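Local structure of (S)-2-haloacid dehalogenase 4A (Burkholderia cepacia, 2NO4) at residues B[15-21]-B[122-128]; B[116-122]-B[229-234]; B[176-180]-B[197-201]. The protein catalyses the hydrolytic dehalogenation of short-chain (S)-2-haloalkanoic acids, inverting the configuration at the halogen-bearing carbon to give (R)-2-hydroxyalkanoic acids and a halide ion. All coordinates share one frame. Residue numbers count along the deposited sequence, not the author numbering.

Interaction 1: B[15-21]-B[122-128]. With SO4 (sulfate ion), chain H.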
loop_
_atom_site.group_PDB
_atom_site.type_symbol
_atom_site.label_atom_id
_atom_site.label_comp_id
_atom_site.label_asym_id
_atom_site.label_seq_id
_atom_site.Cartn_x
_atom_site.Cartn_y
_atom_site.Cartn_z
ATOM N N ARG B 15 -22.149 -12.858 -18.086
ATOM C CA ARG B 15 -21.564 -13.193 -19.368
ATOM C C ARG B 15 -20.066 -13.481 -19.235
ATOM O O ARG B 15 -19.510 -14.234 -20.020
ATOM C CB ARG B 15 -21.844 -12.095 -20.397
ATOM C CG ARG B 15 -23.341 -11.786 -20.614
ATOM C CD ARG B 15 -23.674 -11.581 -22.116
ATOM N NE ARG B 15 -23.152 -10.326 -22.699
ATOM C CZ ARG B 15 -22.171 -10.227 -23.615
ATOM N NH1 ARG B 15 -21.546 -11.295 -24.095
ATOM N NH2 ARG B 15 -21.807 -9.031 -24.058
ATOM N N ALA B 16 -19.411 -12.906 -18.221
ATOM C CA ALA B 16 -17.954 -13.024 -18.124
ATOM C C ALA B 16 -17.497 -13.312 -16.705
ATOM O O ALA B 16 -18.077 -12.796 -15.754
ATOM C CB ALA B 16 -17.255 -11.750 -18.684
ATOM N N CYS B 17 -16.478 -14.170 -16.597
ATOM C CA CYS B 17 -15.729 -14.409 -15.362
ATOM C C CYS B 17 -14.393 -13.782 -15.566
ATOM O O CYS B 17 -13.641 -14.179 -16.442
ATOM C CB CYS B 17 -15.577 -15.910 -15.066
ATOM S SG CYS B 17 -17.194 -16.694 -14.704
ATOM N N VAL B 18 -14.129 -12.739 -14.778
ATOM C CA VAL B 18 -12.903 -11.983 -14.894
ATOM C C VAL B 18 -12.071 -12.230 -13.633
ATOM O O VAL B 18 -12.561 -12.047 -12.492
ATOM C CB VAL B 18 -13.189 -10.459 -15.107
ATOM C CG1 VAL B 18 -11.874 -9.717 -15.199
ATOM C CG2 VAL B 18 -14.020 -10.244 -16.400
ATOM N N PHE B 19 -10.841 -12.682 -13.868
ATOM C CA PHE B 19 -9.935 -13.145 -12.852
ATOM C C PHE B 19 -8.740 -12.215 -12.615
ATOM O O PHE B 19 -8.072 -11.807 -13.541
ATOM C CB PHE B 19 -9.366 -14.524 -13.270
ATOM C CG PHE B 19 -10.343 -15.637 -13.084
ATOM C CD1 PHE B 19 -11.255 -15.981 -14.108
ATOM C CD2 PHE B 19 -10.419 -16.301 -11.872
ATOM C CE1 PHE B 19 -12.190 -16.988 -13.908
ATOM C CE2 PHE B 19 -11.370 -17.339 -11.667
ATOM C CZ PHE B 19 -12.239 -17.668 -12.702
ATOM N N ASP B 20 -8.476 -11.938 -11.344
ATOM C CA ASP B 20 -7.167 -11.482 -10.896
ATOM C C ASP B 20 -6.117 -12.552 -11.193
ATOM O O ASP B 20 -6.433 -13.748 -11.252
ATOM C CB ASP B 20 -7.264 -11.172 -9.389
ATOM C CG ASP B 20 -5.948 -10.784 -8.789
ATOM O OD1 ASP B 20 -5.551 -9.637 -9.023
ATOM O OD2 ASP B 20 -5.330 -11.615 -8.073
ATOM N N ALA B 21 -4.880 -12.142 -11.467
ATOM C CA ALA B 21 -3.814 -13.118 -11.708
ATOM C C ALA B 21 -2.952 -13.399 -10.465
ATOM O O ALA B 21 -2.996 -14.508 -9.926
ATOM C CB ALA B 21 -2.956 -12.699 -12.887
ATOM N N TYR B 122 -18.998 -19.145 -20.594
ATOM C CA TYR B 122 -18.568 -17.816 -20.133
ATOM C C TYR B 122 -17.422 -17.261 -20.946
ATOM O O TYR B 122 -16.590 -18.003 -21.439
ATOM C CB TYR B 122 -18.078 -17.870 -18.682
ATOM C CG TYR B 122 -19.149 -18.131 -17.681
ATOM C CD1 TYR B 122 -19.318 -19.409 -17.117
ATOM C CD2 TYR B 122 -20.014 -17.113 -17.300
ATOM C CE1 TYR B 122 -20.299 -19.630 -16.159
ATOM C CE2 TYR B 122 -21.016 -17.327 -16.369
ATOM C CZ TYR B 122 -21.149 -18.580 -15.799
ATOM O OH TYR B 122 -22.150 -18.756 -14.874
ATOM N N ILE B 123 -17.357 -15.942 -21.053
ATOM C CA ILE B 123 -16.102 -15.292 -21.399
ATOM C C ILE B 123 -15.230 -15.445 -20.151
ATOM O O ILE B 123 -15.672 -15.132 -19.039
ATOM C CB ILE B 123 -16.286 -13.801 -21.787
ATOM C CG1 ILE B 123 -17.276 -13.639 -22.965
ATOM C CG2 ILE B 123 -14.910 -13.143 -22.126
ATOM C CD1 ILE B 123 -17.988 -12.267 -22.971
ATOM N N VAL B 124 -14.026 -15.970 -20.338
ATOM C CA VAL B 124 -13.077 -16.169 -19.267
ATOM C C VAL B 124 -11.885 -15.275 -19.568
ATOM O O VAL B 124 -11.184 -15.459 -20.571
ATOM C CB VAL B 124 -12.655 -17.664 -19.123
ATOM C CG1 VAL B 124 -11.635 -17.828 -17.943
ATOM C CG2 VAL B 124 -13.896 -18.581 -18.942
ATOM N N ALA B 125 -11.670 -14.274 -18.716
ATOM C CA ALA B 125 -10.614 -13.284 -18.965
ATOM C C ALA B 125 -9.798 -13.046 -17.684
ATOM O O ALA B 125 -10.281 -13.302 -16.569
ATOM C CB ALA B 125 -11.243 -11.947 -19.487
ATOM N N ILE B 126 -8.560 -12.606 -17.855
ATOM C CA ILE B 126 -7.763 -12.086 -16.739
ATOM C C ILE B 126 -7.775 -10.532 -16.824
ATOM O O ILE B 126 -7.753 -9.954 -17.930
ATOM C CB ILE B 126 -6.318 -12.667 -16.765
ATOM C CG1 ILE B 126 -6.329 -14.126 -16.276
ATOM C CG2 ILE B 126 -5.313 -11.799 -15.917
ATOM C CD1 ILE B 126 -5.014 -14.840 -16.436
ATOM N N LEU B 127 -7.868 -9.871 -15.660
ATOM C CA LEU B 127 -7.610 -8.424 -15.553
ATOM C C LEU B 127 -6.535 -8.248 -14.458
ATOM O O LEU B 127 -6.764 -8.566 -13.259
ATOM C CB LEU B 127 -8.907 -7.663 -15.215
ATOM C CG LEU B 127 -8.719 -6.150 -15.005
ATOM C CD1 LEU B 127 -8.323 -5.490 -16.375
ATOM C CD2 LEU B 127 -9.952 -5.497 -14.349
ATOM N N SER B 128 -5.355 -7.799 -14.877
ATOM C CA SER B 128 -4.166 -7.843 -14.026
ATOM C C SER B 128 -3.374 -6.538 -14.049
ATOM O O SER B 128 -3.254 -5.887 -15.097
ATOM C CB SER B 128 -3.245 -8.982 -14.505
ATOM O OG SER B 128 -2.069 -9.064 -13.682
HETATM S S SO4 H . -2.870 -8.611 -10.283
HETATM O O1 SO4 H . -2.998 -9.794 -11.102
HETATM O O2 SO4 H . -1.495 -8.125 -10.260
HETATM O O3 SO4 H . -3.791 -7.569 -10.677
HETATM O O4 SO4 H . -3.210 -9.070 -8.938
#
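Strands 16-19 and 123-128 run parallel, their axes 4.4 Å apart at closest and inclined by 30°, as neighbours in the central sheet of the Rossmann-like HAD fold. The register runs from A16-I123 to F19-I126. Five backbone hydrogen bonds link them: I123 N to R15 O (2.9 Å), C17 N to I123 O (2.7 Å), A125 N to C17 O (3.0 Å), F19 N to A125 O (2.8 Å) and L127 N to F19 O (2.9 Å). Small or branched apolar residues suit strands buried between helices. A16, V18, I123 and A125 face one side; C17, F19, V124 and I126 face the other, where F19 and V124 meet helix 110-119. At the N-terminal end of strand 123-128, C17 SG lies 4.0 Å from the centroid of the Y122 ring, over its face, a sulfur-aromatic contact, while Y122 OH donates a hydrogen bond to L232 O. The C-terminal ends of the strands form the active site: D20 is the nucleophile, A21 and S128 bind the haloacid, and D20 is held by T24 and K161. A sulfate, probably from the crystallisation liquor, sits here; its O1 accepts hydrogen bonds from A21 N (3.0 Å) and S128 OG (2.8 Å).

Interaction 2: B[116-122]-B[229-234]. With SO4 (sulfate ion), chain M.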
loop_
_atom_site.group_PDB
_atom_site.type_symbol
_atom_site.label_atom_id
_atom_site.label_comp_id
_atom_site.label_asym_id
_atom_site.label_seq_id
_atom_site.Cartn_x
_atom_site.Cartn_y
_atom_site.Cartn_z
ATOM N N LYS B 116 -13.603 -25.599 -17.008
ATOM C CA LYS B 116 -15.043 -25.856 -16.729
ATOM C C LYS B 116 -15.880 -24.617 -17.051
ATOM O O LYS B 116 -16.938 -24.701 -17.695
ATOM C CB LYS B 116 -15.272 -26.280 -15.268
ATOM C CG LYS B 116 -14.653 -27.629 -14.835
ATOM C CD LYS B 116 -15.090 -27.965 -13.381
ATOM C CE LYS B 116 -14.386 -29.166 -12.751
ATOM N NZ LYS B 116 -14.672 -30.353 -13.585
ATOM N N LEU B 117 -15.391 -23.449 -16.619
ATOM C CA LEU B 117 -16.083 -22.187 -16.884
ATOM C C LEU B 117 -16.146 -21.874 -18.370
ATOM O O LEU B 117 -17.160 -21.392 -18.858
ATOM C CB LEU B 117 -15.406 -21.022 -16.130
ATOM C CG LEU B 117 -15.570 -21.068 -14.610
ATOM C CD1 LEU B 117 -14.807 -19.906 -13.925
ATOM C CD2 LEU B 117 -17.047 -21.059 -14.212
ATOM N N LYS B 118 -15.059 -22.127 -19.085
ATOM C CA LYS B 118 -15.058 -21.884 -20.529
ATOM C C LYS B 118 -16.047 -22.851 -21.237
ATOM O O LYS B 118 -16.722 -22.453 -22.196
ATOM C CB LYS B 118 -13.647 -22.035 -21.061
ATOM C CG LYS B 118 -13.252 -21.071 -22.167
ATOM C CD LYS B 118 -11.779 -21.352 -22.539
ATOM C CE LYS B 118 -11.579 -21.509 -24.044
ATOM N NZ LYS B 118 -11.093 -20.257 -24.694
ATOM N N SER B 119 -16.171 -24.077 -20.708
ATOM C CA SER B 119 -17.117 -25.097 -21.208
ATOM C C SER B 119 -18.564 -24.693 -20.952
ATOM O O SER B 119 -19.446 -25.039 -21.732
ATOM C CB SER B 119 -16.834 -26.500 -20.597
ATOM O OG SER B 119 -17.544 -26.742 -19.351
ATOM N N ALA B 120 -18.820 -23.978 -19.861
ATOM C CA ALA B 120 -20.166 -23.473 -19.585
ATOM C C ALA B 120 -20.543 -22.253 -20.456
ATOM O O ALA B 120 -21.623 -21.681 -20.290
ATOM C CB ALA B 120 -20.338 -23.177 -18.091
ATOM N N GLY B 121 -19.668 -21.869 -21.385
ATOM C CA GLY B 121 -19.922 -20.723 -22.261
ATOM C C GLY B 121 -19.680 -19.296 -21.734
ATOM O O GLY B 121 -20.110 -18.329 -22.365
ATOM N N TYR B 122 -18.998 -19.145 -20.594
ATOM C CA TYR B 122 -18.568 -17.816 -20.133
ATOM C C TYR B 122 -17.422 -17.261 -20.946
ATOM O O TYR B 122 -16.590 -18.003 -21.439
ATOM C CB TYR B 122 -18.078 -17.870 -18.682
ATOM C CG TYR B 122 -19.149 -18.131 -17.681
ATOM C CD1 TYR B 122 -19.318 -19.409 -17.117
ATOM C CD2 TYR B 122 -20.014 -17.113 -17.300
ATOM C CE1 TYR B 122 -20.299 -19.630 -16.159
ATOM C CE2 TYR B 122 -21.016 -17.327 -16.369
ATOM C CZ TYR B 122 -21.149 -18.580 -15.799
ATOM O OH TYR B 122 -22.150 -18.756 -14.874
ATOM N N TRP B 229 -17.032 -23.570 -9.278
ATOM C CA TRP B 229 -17.828 -24.405 -10.196
ATOM C C TRP B 229 -19.310 -24.541 -9.765
ATOM O O TRP B 229 -20.193 -24.218 -10.548
ATOM C CB TRP B 229 -17.148 -25.756 -10.472
ATOM C CG TRP B 229 -17.816 -26.616 -11.564
ATOM C CD1 TRP B 229 -18.077 -27.963 -11.485
ATOM C CD2 TRP B 229 -18.288 -26.187 -12.856
ATOM N NE1 TRP B 229 -18.650 -28.398 -12.653
ATOM C CE2 TRP B 229 -18.812 -27.335 -13.507
ATOM C CE3 TRP B 229 -18.325 -24.936 -13.533
ATOM C CZ2 TRP B 229 -19.364 -27.285 -14.809
ATOM C CZ3 TRP B 229 -18.885 -24.881 -14.826
ATOM C CH2 TRP B 229 -19.401 -26.064 -15.447
ATOM N N PRO B 230 -19.587 -25.021 -8.541
ATOM C CA PRO B 230 -21.000 -25.018 -8.131
ATOM C C PRO B 230 -21.643 -23.631 -8.118
ATOM O O PRO B 230 -22.876 -23.506 -8.304
ATOM C CB PRO B 230 -20.966 -25.602 -6.703
ATOM C CG PRO B 230 -19.514 -25.572 -6.268
ATOM C CD PRO B 230 -18.711 -25.654 -7.526
ATOM N N LEU B 231 -20.829 -22.597 -7.876
ATOM C CA LEU B 231 -21.340 -21.206 -7.871
ATOM C C LEU B 231 -21.764 -20.722 -9.244
ATOM O O LEU B 231 -22.693 -19.943 -9.376
ATOM C CB LEU B 231 -20.289 -20.267 -7.276
ATOM C CG LEU B 231 -20.666 -18.824 -7.000
ATOM C CD1 LEU B 231 -21.618 -18.797 -5.830
ATOM C CD2 LEU B 231 -19.401 -18.021 -6.706
ATOM N N LEU B 232 -21.094 -21.188 -10.279
ATOM C CA LEU B 232 -21.284 -20.595 -11.612
ATOM C C LEU B 232 -21.784 -21.549 -12.692
ATOM O O LEU B 232 -22.076 -21.101 -13.814
ATOM C CB LEU B 232 -19.987 -19.916 -12.094
ATOM C CG LEU B 232 -19.524 -18.633 -11.341
ATOM C CD1 LEU B 232 -18.047 -18.375 -11.559
ATOM C CD2 LEU B 232 -20.348 -17.394 -11.783
ATOM N N ALA B 233 -21.859 -22.851 -12.401
ATOM C CA ALA B 233 -22.254 -23.817 -13.446
ATOM C C ALA B 233 -23.649 -23.460 -13.977
ATOM O O ALA B 233 -24.517 -23.076 -13.211
ATOM C CB ALA B 233 -22.227 -25.225 -12.903
ATOM N N LYS B 234 -23.840 -23.582 -15.289
ATOM C CA LYS B 234 -25.109 -23.237 -15.937
ATOM C C LYS B 234 -25.973 -24.474 -16.247
ATOM O O LYS B 234 -25.464 -25.597 -16.336
ATOM C CB LYS B 234 -24.862 -22.399 -17.204
ATOM C CG LYS B 234 -24.269 -21.024 -16.911
ATOM C CD LYS B 234 -24.636 -19.977 -17.944
ATOM C CE LYS B 234 -24.560 -18.562 -17.327
ATOM N NZ LYS B 234 -25.068 -17.426 -18.172
HETATM S S SO4 M . -12.930 -33.169 -10.746
HETATM O O1 SO4 M . -13.468 -34.134 -9.783
HETATM O O2 SO4 M . -14.021 -32.608 -11.555
HETATM O O3 SO4 M . -12.093 -32.244 -9.970
HETATM O O4 SO4 M . -12.021 -33.763 -11.710
#
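A helix-to-helix contact on one face of the sheet, near the N-terminal ends of strands 16-19 and 123-128, brings the end of helix 110-119 against the C-terminal helix 228-232. The indole of W229 takes K116 over one face and A120 and L117 at its edge: K116 CD lies 3.4 Å from the centroid of the five-membered ring in a CH-pi contact, and K116 NZ makes an off-centre cation-pi contact 4.9 Å from it. The flexible lysine packs its methylenes on the ring while K116 NZ donates to O2 of a sulfate ion (3.1 Å), probably from the crystallisation liquor. Small A120 lets the ring edge approach, A120 CB lying 4.0 Å from W229 CZ3. Helix 110-119 ends in a Schellman motif whose G121, at positive phi where a CB would be jammed against the preceding carbonyl O, turns the chain into strand 123-128, one alpha-to-beta step of the Rossmann-like HAD fold. Deeper in, L117 CD2 packs 3.8 Å from L232 CB, and both leucines also touch C17 of strand 16-19. Y122 OH donates a hydrogen bond to L232 O at 2.6 Å, and K234 CE lies 3.4 Å from Y122 OH, while K234 NZ hydrogen-bonds to L14 O.

Interaction 3: B[176-180]-B[197-201]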
loop_
_atom_site.group_PDB
_atom_site.type_symbol
_atom_site.label_atom_id
_atom_site.label_comp_id
_atom_site.label_asym_id
_atom_site.label_seq_id
_atom_site.Cartn_x
_atom_site.Cartn_y
_atom_site.Cartn_z
ATOM N N VAL B 176 -19.030 -5.950 -22.179
ATOM C CA VAL B 176 -19.989 -6.293 -21.132
ATOM C C VAL B 176 -20.269 -5.101 -20.211
ATOM O O VAL B 176 -19.435 -4.187 -20.070
ATOM C CB VAL B 176 -19.516 -7.540 -20.262
ATOM C CG1 VAL B 176 -19.447 -8.826 -21.090
ATOM C CG2 VAL B 176 -18.123 -7.275 -19.635
ATOM N N ASN B 177 -21.440 -5.121 -19.576
ATOM C CA ASN B 177 -21.731 -4.201 -18.498
ATOM C C ASN B 177 -21.181 -4.727 -17.177
ATOM O O ASN B 177 -21.053 -5.935 -17.023
ATOM C CB ASN B 177 -23.231 -4.022 -18.358
ATOM C CG ASN B 177 -23.850 -3.462 -19.606
ATOM O OD1 ASN B 177 -23.245 -2.629 -20.294
ATOM N ND2 ASN B 177 -25.061 -3.928 -19.921
ATOM N N PRO B 178 -20.906 -3.822 -16.213
ATOM C CA PRO B 178 -20.392 -4.249 -14.903
ATOM C C PRO B 178 -21.207 -5.362 -14.281
ATOM O O PRO B 178 -20.640 -6.308 -13.779
ATOM C CB PRO B 178 -20.467 -2.977 -14.056
ATOM C CG PRO B 178 -20.329 -1.871 -15.065
ATOM C CD PRO B 178 -21.018 -2.347 -16.309
ATOM N N ASN B 179 -22.529 -5.270 -14.316
ATOM C CA ASN B 179 -23.318 -6.318 -13.678
ATOM C C ASN B 179 -23.410 -7.665 -14.401
ATOM O O ASN B 179 -24.052 -8.575 -13.912
ATOM C CB ASN B 179 -24.701 -5.807 -13.244
ATOM C CG ASN B 179 -25.672 -5.650 -14.398
ATOM O OD1 ASN B 179 -25.358 -5.906 -15.569
ATOM N ND2 ASN B 179 -26.879 -5.213 -14.066
ATOM N N GLU B 180 -22.759 -7.791 -15.555
ATOM C CA GLU B 180 -22.662 -9.070 -16.270
ATOM C C GLU B 180 -21.339 -9.767 -16.015
ATOM O O GLU B 180 -21.046 -10.832 -16.604
ATOM C CB GLU B 180 -22.808 -8.853 -17.762
ATOM C CG GLU B 180 -24.123 -8.225 -18.141
ATOM C CD GLU B 180 -24.218 -7.980 -19.623
ATOM O OE1 GLU B 180 -23.362 -7.278 -20.191
ATOM O OE2 GLU B 180 -25.168 -8.509 -20.219
ATOM N N PHE B 197 -16.839 -0.412 -8.131
ATOM C CA PHE B 197 -17.105 -0.203 -9.553
ATOM C C PHE B 197 -18.438 -0.821 -10.021
ATOM O O PHE B 197 -19.132 -0.256 -10.897
ATOM C CB PHE B 197 -15.927 -0.723 -10.408
ATOM C CG PHE B 197 -16.157 -0.583 -11.893
ATOM C CD1 PHE B 197 -15.985 0.658 -12.510
ATOM C CD2 PHE B 197 -16.572 -1.677 -12.654
ATOM C CE1 PHE B 197 -16.235 0.836 -13.883
ATOM C CE2 PHE B 197 -16.809 -1.536 -14.026
ATOM C CZ PHE B 197 -16.654 -0.267 -14.639
ATOM N N GLY B 198 -18.815 -1.969 -9.457
ATOM C CA GLY B 198 -20.076 -2.613 -9.851
ATOM C C GLY B 198 -20.026 -4.057 -10.340
ATOM O O GLY B 198 -21.072 -4.618 -10.688
ATOM N N PHE B 199 -18.838 -4.670 -10.386
ATOM C CA PHE B 199 -18.760 -6.115 -10.728
ATOM C C PHE B 199 -19.347 -6.934 -9.595
ATOM O O PHE B 199 -19.354 -6.473 -8.479
ATOM C CB PHE B 199 -17.328 -6.589 -10.893
ATOM C CG PHE B 199 -16.625 -6.069 -12.116
ATOM C CD1 PHE B 199 -17.333 -5.574 -13.215
ATOM C CD2 PHE B 199 -15.232 -6.104 -12.168
ATOM C CE1 PHE B 199 -16.642 -5.112 -14.387
ATOM C CE2 PHE B 199 -14.522 -5.653 -13.309
ATOM C CZ PHE B 199 -15.246 -5.171 -14.435
ATOM N N ASN B 200 -19.837 -8.146 -9.899
ATOM C CA ASN B 200 -20.249 -9.120 -8.869
ATOM C C ASN B 200 -18.997 -9.816 -8.338
ATOM O O ASN B 200 -18.318 -10.535 -9.075
ATOM C CB ASN B 200 -21.248 -10.142 -9.447
ATOM C CG ASN B 200 -22.486 -9.463 -10.032
ATOM O OD1 ASN B 200 -23.342 -8.987 -9.290
ATOM N ND2 ASN B 200 -22.563 -9.386 -11.363
ATOM N N THR B 201 -18.687 -9.605 -7.061
ATOM C CA THR B 201 -17.381 -10.013 -6.540
ATOM C C THR B 201 -17.399 -11.324 -5.772
ATOM O O THR B 201 -18.281 -11.581 -4.959
ATOM C CB THR B 201 -16.742 -8.891 -5.682
ATOM O OG1 THR B 201 -17.699 -8.466 -4.711
ATOM C CG2 THR B 201 -16.384 -7.714 -6.587
#
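V176 and N177 leave helix 164-174 without touching segment 197-201, but N177 sets up the turn: E180 N hydrogen-bonds back to N177 O (2.9 Å), and N177 N donates to E180 OE1 (3.0 Å), the side chain closing over its own 3-10 segment. P178, whose ring-fixed phi of -50° suits the first residue of that turn, makes the main contact. Its CG lies 3.7 Å from F197 CE2 and its CB 4.2 Å from F199 CD1, while P178 O approaches the F199 ring edge, 3.4 Å from F199 CD1, and receives a CA-H...O contact from F199 CA (3.6 Å). The backbone of G198 passes beside P178 (P178 O to G198 O 3.5 Å); at its backbone angles a CB would jam against the preceding carbonyl O and crowd P178 CB. N179 offers its backbone: N200 ND2 donates to N179 O at 3.1 Å and also hydrogen-bonds to V181 O, tying turn to strand. G198 is the C-prime residue of the Schellman motif ending helix 188-197. The contact joins the turn entering strand 181-185 to that from helix 188-197 into strand 200-204, the first before and the second within a beta-alpha-beta crossover of the Rossmann-like HAD fold.

Interaction 1 is the buried centre, where parallel strands are joined by regular backbone hydrogen bonds and their C-terminal ends carry the nucleophile and substrate-binding groups; interactions 2 and 3 lie farther out, partly buried and at the surface, and rely on side chains packing on each other and on backbone carbonyls, with a single hydrogen bond each. Interactions 1 and 2 share Y122, and F19, C17 and V124 of the strands pack on L117, K118 and L232, so strand 16-19 is covered on that face by the two helix ends. Interaction 3 meets interaction 1 at the strands' N-terminal end, where R15 N and A16 N probably hydrogen-bond to E180 O. Interactions 2 and 3 do not touch.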